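GTP-binding protein (Thermus thermophilus, PDB 2DBY) binds guanine nucleotide and is probably a ribosome-binding ATPase of the YchF/OLA1 subfamily of OBG GTPases. Local coordinates at residues A[1-6]-A[70-75]; A[95-100]-A[197-202]. All coordinates share one frame; numbering follows the deposited sequence.

Interaction 1: residues A[1-6]-A[70-75]. With FMT (formic acid), chain E.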
HETATM    1  N   MSE A   1       6.765   8.046   4.166  1.00 31.06           N
HETATM    2  CA  MSE A   1       6.522   6.700   4.766  1.00 27.77           C
HETATM    3  C   MSE A   1       5.861   5.780   3.741  1.00 28.39           C
HETATM    4  O   MSE A   1       4.876   6.164   3.083  1.00 21.00           O
HETATM    5  CB  MSE A   1       5.589   6.811   5.983  1.00 36.18           C
HETATM    6  CG  MSE A   1       6.247   6.671   7.357  1.00 37.26           C
HETATM    7 SE   MSE A   1       4.871   6.474   8.735  1.00 51.26          SE
HETATM    8  CE  MSE A   1       4.011   8.199   8.473  1.00 38.97           C
ATOM      9  N   LEU A   2       6.399   4.566   3.609  1.00 21.63           N
ATOM     10  CA  LEU A   2       5.834   3.572   2.697  1.00 22.26           C
ATOM     11  C   LEU A   2       4.652   3.007   3.492  1.00 21.30           C
ATOM     12  O   LEU A   2       4.707   1.888   4.018  1.00 20.76           O
ATOM     13  CB  LEU A   2       6.847   2.456   2.433  1.00 20.05           C
ATOM     14  CG  LEU A   2       6.400   1.546   1.297  1.00 31.38           C
ATOM     15  CD1 LEU A   2       6.224   2.374   0.020  1.00 31.04           C
ATOM     16  CD2 LEU A   2       7.414   0.448   1.106  1.00 31.71           C
ATOM     17  N   ALA A   3       3.581   3.788   3.586  1.00 16.03           N
ATOM     18  CA  ALA A   3       2.447   3.383   4.382  1.00 12.15           C
ATOM     19  C   ALA A   3       1.147   3.945   3.824  1.00 13.38           C
ATOM     20  O   ALA A   3       1.151   4.878   3.013  1.00 13.61           O
ATOM     21  CB  ALA A   3       2.628   3.874   5.830  1.00 15.06           C
ATOM     22  N   VAL A   4       0.044   3.383   4.302  1.00 11.00           N
ATOM     23  CA  VAL A   4      -1.294   3.805   3.883  1.00 12.54           C
ATOM     24  C   VAL A   4      -1.885   4.599   5.054  1.00 13.74           C
ATOM     25  O   VAL A   4      -1.938   4.105   6.187  1.00 12.90           O
ATOM     26  CB  VAL A   4      -2.206   2.603   3.612  1.00 11.72           C
ATOM     27  CG1 VAL A   4      -3.627   3.082   3.233  1.00 12.82           C
ATOM     28  CG2 VAL A   4      -1.596   1.729   2.505  1.00 12.73           C
ATOM     29  N   GLY A   5      -2.317   5.821   4.778  1.00 10.05           N
ATOM     30  CA  GLY A   5      -2.904   6.649   5.825  1.00  8.72           C
ATOM     31  C   GLY A   5      -4.417   6.452   5.828  1.00 13.71           C
ATOM     32  O   GLY A   5      -5.060   6.659   4.797  1.00 14.24           O
ATOM     33  N   ILE A   6      -4.977   6.032   6.965  1.00 10.37           N
ATOM     34  CA  ILE A   6      -6.414   5.811   7.086  1.00 11.91           C
ATOM     35  C   ILE A   6      -7.083   7.070   7.603  1.00 14.41           C
ATOM     36  O   ILE A   6      -6.734   7.575   8.684  1.00 11.49           O
ATOM     37  CB  ILE A   6      -6.736   4.634   8.050  1.00 13.82           C
ATOM     38  CG1 ILE A   6      -6.029   3.366   7.537  1.00 14.84           C
ATOM     39  CG2 ILE A   6      -8.281   4.423   8.126  1.00 13.19           C
ATOM     40  CD1 ILE A   6      -6.417   2.101   8.262  1.00 18.09           C
ATOM     41  N   HIS A  70       4.624  -7.463   5.573  1.00 13.73           N
ATOM     42  CA  HIS A  70       3.479  -6.755   6.124  1.00 13.69           C
ATOM     43  C   HIS A  70       3.231  -5.449   5.371  1.00 11.85           C
ATOM     44  O   HIS A  70       4.020  -5.063   4.499  1.00 15.54           O
ATOM     45  CB  HIS A  70       3.771  -6.433   7.596  1.00 15.16           C
ATOM     46  CG  HIS A  70       5.059  -5.687   7.806  1.00 19.15           C
ATOM     47  ND1 HIS A  70       6.038  -6.115   8.676  1.00 22.53           N
ATOM     48  CD2 HIS A  70       5.523  -4.541   7.255  1.00 23.45           C
ATOM     49  CE1 HIS A  70       7.053  -5.267   8.650  1.00 21.24           C
ATOM     50  NE2 HIS A  70       6.767  -4.302   7.794  1.00 26.74           N
ATOM     51  N   VAL A  71       2.122  -4.786   5.718  1.00 12.84           N
ATOM     52  CA  VAL A  71       1.749  -3.500   5.131  1.00 14.08           C
ATOM     53  C   VAL A  71       1.490  -2.549   6.301  1.00 12.13           C
ATOM     54  O   VAL A  71       0.737  -2.885   7.220  1.00 13.10           O
ATOM     55  CB  VAL A  71       0.462  -3.604   4.291  1.00 14.72           C
ATOM     56  CG1 VAL A  71       0.097  -2.206   3.725  1.00 15.73           C
ATOM     57  CG2 VAL A  71       0.659  -4.590   3.166  1.00 20.06           C
ATOM     58  N   GLU A  72       2.107  -1.373   6.251  1.00 10.65           N
ATOM     59  CA  GLU A  72       1.980  -0.381   7.325  1.00 11.89           C
ATOM     60  C   GLU A  72       0.809   0.586   7.104  1.00 11.95           C
ATOM     61  O   GLU A  72       0.612   1.076   6.000  1.00 12.39           O
ATOM     62  CB  GLU A  72       3.292   0.400   7.416  1.00 13.36           C
ATOM     63  CG  GLU A  72       3.370   1.434   8.534  1.00 14.11           C
ATOM     64  CD  GLU A  72       4.775   1.990   8.674  1.00 24.52           C
ATOM     65  OE1 GLU A  72       5.660   1.261   9.150  1.00 31.33           O
ATOM     66  OE2 GLU A  72       5.000   3.149   8.301  1.00 26.83           O
ATOM     67  N   PHE A  73       0.059   0.852   8.178  1.00 10.46           N
ATOM     68  CA  PHE A  73      -1.101   1.734   8.140  1.00 13.27           C
ATOM     69  C   PHE A  73      -0.941   2.790   9.219  1.00 16.26           C
ATOM     70  O   PHE A  73      -0.470   2.477  10.320  1.00 18.35           O
ATOM     71  CB  PHE A  73      -2.384   0.940   8.413  1.00 13.65           C
ATOM     72  CG  PHE A  73      -2.813   0.076   7.264  1.00 13.92           C
ATOM     73  CD1 PHE A  73      -2.413  -1.260   7.185  1.00 15.06           C
ATOM     74  CD2 PHE A  73      -3.584   0.610   6.234  1.00 11.39           C
ATOM     75  CE1 PHE A  73      -2.775  -2.050   6.087  1.00 13.15           C
ATOM     76  CE2 PHE A  73      -3.952  -0.166   5.133  1.00  9.79           C
ATOM     77  CZ  PHE A  73      -3.549  -1.497   5.055  1.00 11.80           C
ATOM     78  N   VAL A  74      -1.345   4.019   8.910  1.00 11.94           N
ATOM     79  CA  VAL A  74      -1.249   5.109   9.869  1.00 13.51           C
ATOM     80  C   VAL A  74      -2.636   5.677  10.148  1.00 15.06           C
ATOM     81  O   VAL A  74      -3.407   5.916   9.206  1.00 13.06           O
ATOM     82  CB  VAL A  74      -0.383   6.233   9.293  1.00 13.24           C
ATOM     83  CG1 VAL A  74      -0.266   7.383  10.305  1.00 17.50           C
ATOM     84  CG2 VAL A  74       0.973   5.687   8.907  1.00 17.22           C
ATOM     85  N   ASP A  75      -2.976   5.880  11.421  1.00 12.56           N
ATOM     86  CA  ASP A  75      -4.264   6.467  11.752  1.00 15.72           C
ATOM     87  C   ASP A  75      -3.993   7.951  11.597  1.00 18.48           C
ATOM     88  O   ASP A  75      -3.325   8.543  12.458  1.00 16.09           O
ATOM     89  CB  ASP A  75      -4.658   6.194  13.212  1.00 15.38           C
ATOM     90  CG  ASP A  75      -6.020   6.792  13.579  1.00 31.05           C
ATOM     91  OD1 ASP A  75      -6.610   7.521  12.750  1.00 26.16           O
ATOM     92  OD2 ASP A  75      -6.505   6.530  14.706  1.00 25.84           O
TER
HETATM   93  C   FMT E 403       5.102  -9.285   9.779  1.00 18.94           C
HETATM   94  O1  FMT E 403       5.977  -8.511  10.082  1.00 21.02           O
HETATM   95  O2  FMT E 403       4.828 -10.320  10.572  1.00 19.29           O
HETATM   96  O   HOH W   1       3.928  -0.757   4.122  1.00 22.87           O
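Val4 and Phe73 set the pattern on one face of this parallel strand pair: they lie side by side and point the same way, with Val4 CB 3.6 Å from CD2 of the Phe73 ring. The phenyl CG is anti to its own carbonyl carbon (chi1 -74°), which sends the ring alongside the valine. Ile6 crosses it obliquely and brings its CD1 methyl to 3.8 Å from the same Phe73 CD2, so Val4 and Ile6 both meet the ring obliquely at that atom. On the face of Ala3 and Val74, Val74 CG2 meets Ala3 CB and, tip to tip, the CE methyl of selenomethionine Met1. Glu72 rises extended over Ala3, CG anti to its backbone N; its OE2 comes within 3.4 Å of Met1 SE, the two side chains crossing at about a right angle.

The backbone ladder keeps these side chains in register. Val4 N donates to Glu72 O at 2.9 Å, Val74 N to Val4 O, and Ile6 N to Val74 O at 2.7 Å, the last nearly along the C=O axis. At Leu2 a water completes the link, donating to Leu2 O and accepting from Glu72 N.

Strand 102-108 pairs with the other edge of strand 3-7, helix 14-25 covers Ile6 through Phe18 and Leu21, and Asp75 forms a salt bridge with the GDP-binding Lys14 at the strand end.

Interaction 2: residues A[95-100]-A[197-202]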
ATOM      1  N   ALA A  95      -0.515  17.932   7.160  1.00 15.56           N
ATOM      2  CA  ALA A  95       0.870  17.564   7.433  1.00 14.41           C
ATOM      3  C   ALA A  95       1.007  16.051   7.550  1.00 17.73           C
ATOM      4  O   ALA A  95       2.003  15.478   7.090  1.00 19.98           O
ATOM      5  CB  ALA A  95       1.347  18.217   8.710  1.00 15.98           C
ATOM      6  N   HIS A  96       0.025  15.422   8.183  1.00 16.72           N
ATOM      7  CA  HIS A  96       0.043  13.967   8.356  1.00 16.21           C
ATOM      8  C   HIS A  96      -0.163  13.263   7.024  1.00 15.78           C
ATOM      9  O   HIS A  96       0.523  12.273   6.738  1.00 16.32           O
ATOM     10  CB  HIS A  96      -1.002  13.530   9.380  1.00 18.15           C
ATOM     11  CG  HIS A  96      -0.675  13.951  10.779  1.00 28.59           C
ATOM     12  ND1 HIS A  96      -1.639  14.157  11.743  1.00 34.88           N
ATOM     13  CD2 HIS A  96       0.512  14.210  11.375  1.00 32.95           C
ATOM     14  CE1 HIS A  96      -1.059  14.527  12.871  1.00 37.69           C
ATOM     15  NE2 HIS A  96       0.246  14.568  12.675  1.00 34.73           N
ATOM     16  N   ILE A  97      -1.083  13.771   6.203  1.00 14.95           N
ATOM     17  CA  ILE A  97      -1.343  13.184   4.872  1.00 13.68           C
ATOM     18  C   ILE A  97      -0.085  13.239   3.998  1.00 17.91           C
ATOM     19  O   ILE A  97       0.197  12.321   3.204  1.00 13.66           O
ATOM     20  CB  ILE A  97      -2.493  13.943   4.131  1.00 15.06           C
ATOM     21  CG1 ILE A  97      -3.833  13.562   4.732  1.00 19.57           C
ATOM     22  CG2 ILE A  97      -2.493  13.587   2.628  1.00 18.18           C
ATOM     23  CD1 ILE A  97      -4.244  12.164   4.370  1.00 19.19           C
ATOM     24  N   ARG A  98       0.676  14.324   4.126  1.00 15.13           N
ATOM     25  CA  ARG A  98       1.885  14.457   3.335  1.00 19.22           C
ATOM     26  C   ARG A  98       2.868  13.333   3.598  1.00 20.89           C
ATOM     27  O   ARG A  98       3.632  12.972   2.712  1.00 20.99           O
ATOM     28  CB  ARG A  98       2.574  15.802   3.620  1.00 23.62           C
ATOM     29  CG  ARG A  98       1.764  16.992   3.135  1.00 29.21           C
ATOM     30  CD  ARG A  98       2.459  18.341   3.360  1.00 35.51           C
ATOM     31  NE  ARG A  98       1.621  19.434   2.861  1.00 37.51           N
ATOM     32  CZ  ARG A  98       1.291  19.593   1.576  1.00 43.31           C
ATOM     33  NH1 ARG A  98       1.738  18.731   0.668  1.00 45.03           N
ATOM     34  NH2 ARG A  98       0.509  20.601   1.192  1.00 36.37           N
ATOM     35  N   GLU A  99       2.847  12.781   4.809  1.00 14.02           N
ATOM     36  CA  GLU A  99       3.795  11.717   5.178  1.00 19.75           C
ATOM     37  C   GLU A  99       3.434  10.277   4.767  1.00 20.91           C
ATOM     38  O   GLU A  99       4.205   9.350   5.051  1.00 21.04           O
ATOM     39  CB  GLU A  99       4.038  11.721   6.690  1.00 24.80           C
ATOM     40  CG  GLU A  99       4.513  13.028   7.270  1.00 30.65           C
ATOM     41  CD  GLU A  99       4.565  12.977   8.796  1.00 46.41           C
ATOM     42  OE1 GLU A  99       3.543  12.624   9.438  1.00 45.98           O
ATOM     43  OE2 GLU A  99       5.634  13.292   9.359  1.00 51.19           O
ATOM     44  N   VAL A 100       2.281  10.054   4.139  1.00 14.42           N
ATOM     45  CA  VAL A 100       1.963   8.685   3.723  1.00 12.25           C
ATOM     46  C   VAL A 100       1.956   8.606   2.200  1.00 15.34           C
ATOM     47  O   VAL A 100       1.825   9.625   1.532  1.00 15.29           O
ATOM     48  CB  VAL A 100       0.602   8.212   4.265  1.00 13.20           C
ATOM     49  CG1 VAL A 100       0.695   8.100   5.803  1.00 15.63           C
ATOM     50  CG2 VAL A 100      -0.504   9.192   3.860  1.00 13.14           C
ATOM     51  N   PRO A 197       5.140  16.023  -4.867  1.00 17.33           N
ATOM     52  CA  PRO A 197       4.135  14.990  -4.573  1.00 17.88           C
ATOM     53  C   PRO A 197       2.814  15.550  -4.087  1.00 15.05           C
ATOM     54  O   PRO A 197       2.561  15.597  -2.889  1.00 16.71           O
ATOM     55  CB  PRO A 197       4.821  14.112  -3.503  1.00 21.50           C
ATOM     56  CG  PRO A 197       6.287  14.455  -3.606  1.00 27.91           C
ATOM     57  CD  PRO A 197       6.275  15.943  -3.928  1.00 18.69           C
ATOM     58  N   LEU A 198       1.964  15.956  -5.027  1.00 12.64           N
ATOM     59  CA  LEU A 198       0.659  16.527  -4.702  1.00 12.47           C
ATOM     60  C   LEU A 198      -0.171  15.559  -3.864  1.00 12.44           C
ATOM     61  O   LEU A 198      -0.123  14.345  -4.065  1.00 10.85           O
ATOM     62  CB  LEU A 198      -0.120  16.868  -5.978  1.00 12.08           C
ATOM     63  CG  LEU A 198       0.524  17.969  -6.830  1.00 12.81           C
ATOM     64  CD1 LEU A 198      -0.374  18.226  -8.057  1.00 11.16           C
ATOM     65  CD2 LEU A 198       0.710  19.238  -5.998  1.00 14.77           C
ATOM     66  N   LEU A 199      -0.934  16.107  -2.923  1.00 10.78           N
ATOM     67  CA  LEU A 199      -1.744  15.263  -2.058  1.00  9.14           C
ATOM     68  C   LEU A 199      -2.771  14.435  -2.833  1.00 11.69           C
ATOM     69  O   LEU A 199      -3.012  13.257  -2.502  1.00 12.74           O
ATOM     70  CB  LEU A 199      -2.457  16.124  -1.015  1.00  9.80           C
ATOM     71  CG  LEU A 199      -1.500  16.993  -0.185  1.00 11.83           C
ATOM     72  CD1 LEU A 199      -2.332  17.658   0.903  1.00 17.58           C
ATOM     73  CD2 LEU A 199      -0.347  16.159   0.468  1.00 14.36           C
ATOM     74  N   THR A 200      -3.375  15.036  -3.856  1.00 11.50           N
ATOM     75  CA  THR A 200      -4.381  14.333  -4.645  1.00 10.13           C
ATOM     76  C   THR A 200      -3.789  13.408  -5.702  1.00  7.89           C
ATOM     77  O   THR A 200      -4.535  12.779  -6.456  1.00 10.74           O
ATOM     78  CB  THR A 200      -5.392  15.298  -5.334  1.00  9.81           C
ATOM     79  OG1 THR A 200      -4.688  16.171  -6.217  1.00 11.22           O
ATOM     80  CG2 THR A 200      -6.133  16.129  -4.286  1.00 12.49           C
ATOM     81  N   ALA A 201      -2.461  13.321  -5.741  1.00  9.44           N
ATOM     82  CA  ALA A 201      -1.776  12.398  -6.658  1.00 10.26           C
ATOM     83  C   ALA A 201      -1.573  11.041  -5.944  1.00 10.87           C
ATOM     84  O   ALA A 201      -1.284  10.018  -6.597  1.00 11.66           O
ATOM     85  CB  ALA A 201      -0.406  12.986  -7.109  1.00 11.03           C
ATOM     86  N   LYS A 202      -1.709  11.020  -4.617  1.00 10.43           N
ATOM     87  CA  LYS A 202      -1.552   9.760  -3.882  1.00 12.14           C
ATOM     88  C   LYS A 202      -2.705   8.802  -4.214  1.00 12.92           C
ATOM     89  O   LYS A 202      -3.872   9.215  -4.328  1.00 11.92           O
ATOM     90  CB  LYS A 202      -1.527  10.013  -2.353  1.00 10.69           C
ATOM     91  CG  LYS A 202      -0.429  10.995  -1.905  1.00 12.85           C
ATOM     92  CD  LYS A 202      -0.547  11.348  -0.413  1.00 14.35           C
ATOM     93  CE  LYS A 202       0.452  12.438  -0.007  1.00 16.57           C
ATOM     94  NZ  LYS A 202       1.861  11.940   0.056  1.00 14.79           N
TER
HETATM   95  O   HOH W   2       2.580  18.551  -2.398  1.00 26.78           O
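The guanidinium of Arg98, the one flat side-chain group carrying this contact, has Leu199 over one face: CD1 stands 3.9 Å above the plane, offset toward the rim. The other methyl, Leu199 CD2, comes closer to the group's end, 3.3 Å from Arg98 NH1, and also touches Arg98 CG. The arginine is extended from CG to NE and crosses the leucine at about a right angle, so the leucine fork meets both its aliphatic stem and its charged head. A water accepts from Arg98 NH1 and reaches Pro197 O through a weak bond.

Deeper in, Ile97 CG2 packs obliquely on Leu199 CD2 at 4.0 Å. The Lys202 side chain crosses Ile97 obliquely, extended until its last torsion (chi4 -73°), which turns NZ to the carbonyls of Arg98 and Val100. Lys202 NZ donates to Val100 O at 2.7 Å, almost along the C=O axis, and makes a weak second bond to Arg98 O at 3.4 Å. Lys202 CE lies 3.2 Å from Ile97 O. A positive charge here would probably be favoured by the partial negative charge of these carbonyls.

The arrangement is a lysine ammonium bonded to main-chain carbonyls in the turn after a helix: helix 91-98 of the P-loop GTPase domain, leading to strand 102-108, is tied to the 3-10 segment 199-201, which precedes the adjacent parallel strand 204-209.

Two ways of joining parts of one GTPase domain appear here. Interaction 1 is the more deeply buried and the larger, 476 against 264 Å², and links neighbouring strands by regular backbone bonds with mostly apolar side chains, and the carboxylate of Glu72, on the sheet faces. Interaction 2 lies farther from the chain centre, at the ends of connecting elements, and relies on long side chains: a lysine bonded to one carbonyl and weakly to a second, and an exposed arginine. They are joined in series, since strand 66-75 is followed by helix 91-98, and they touch directly: Val74 CG2 packs against Val100 CG1 at 3.9 Å, and Met1 lies against Glu99. Interaction 1 reaches the nucleotide site indirectly, through the salt bridge of Asp75 to Lys14.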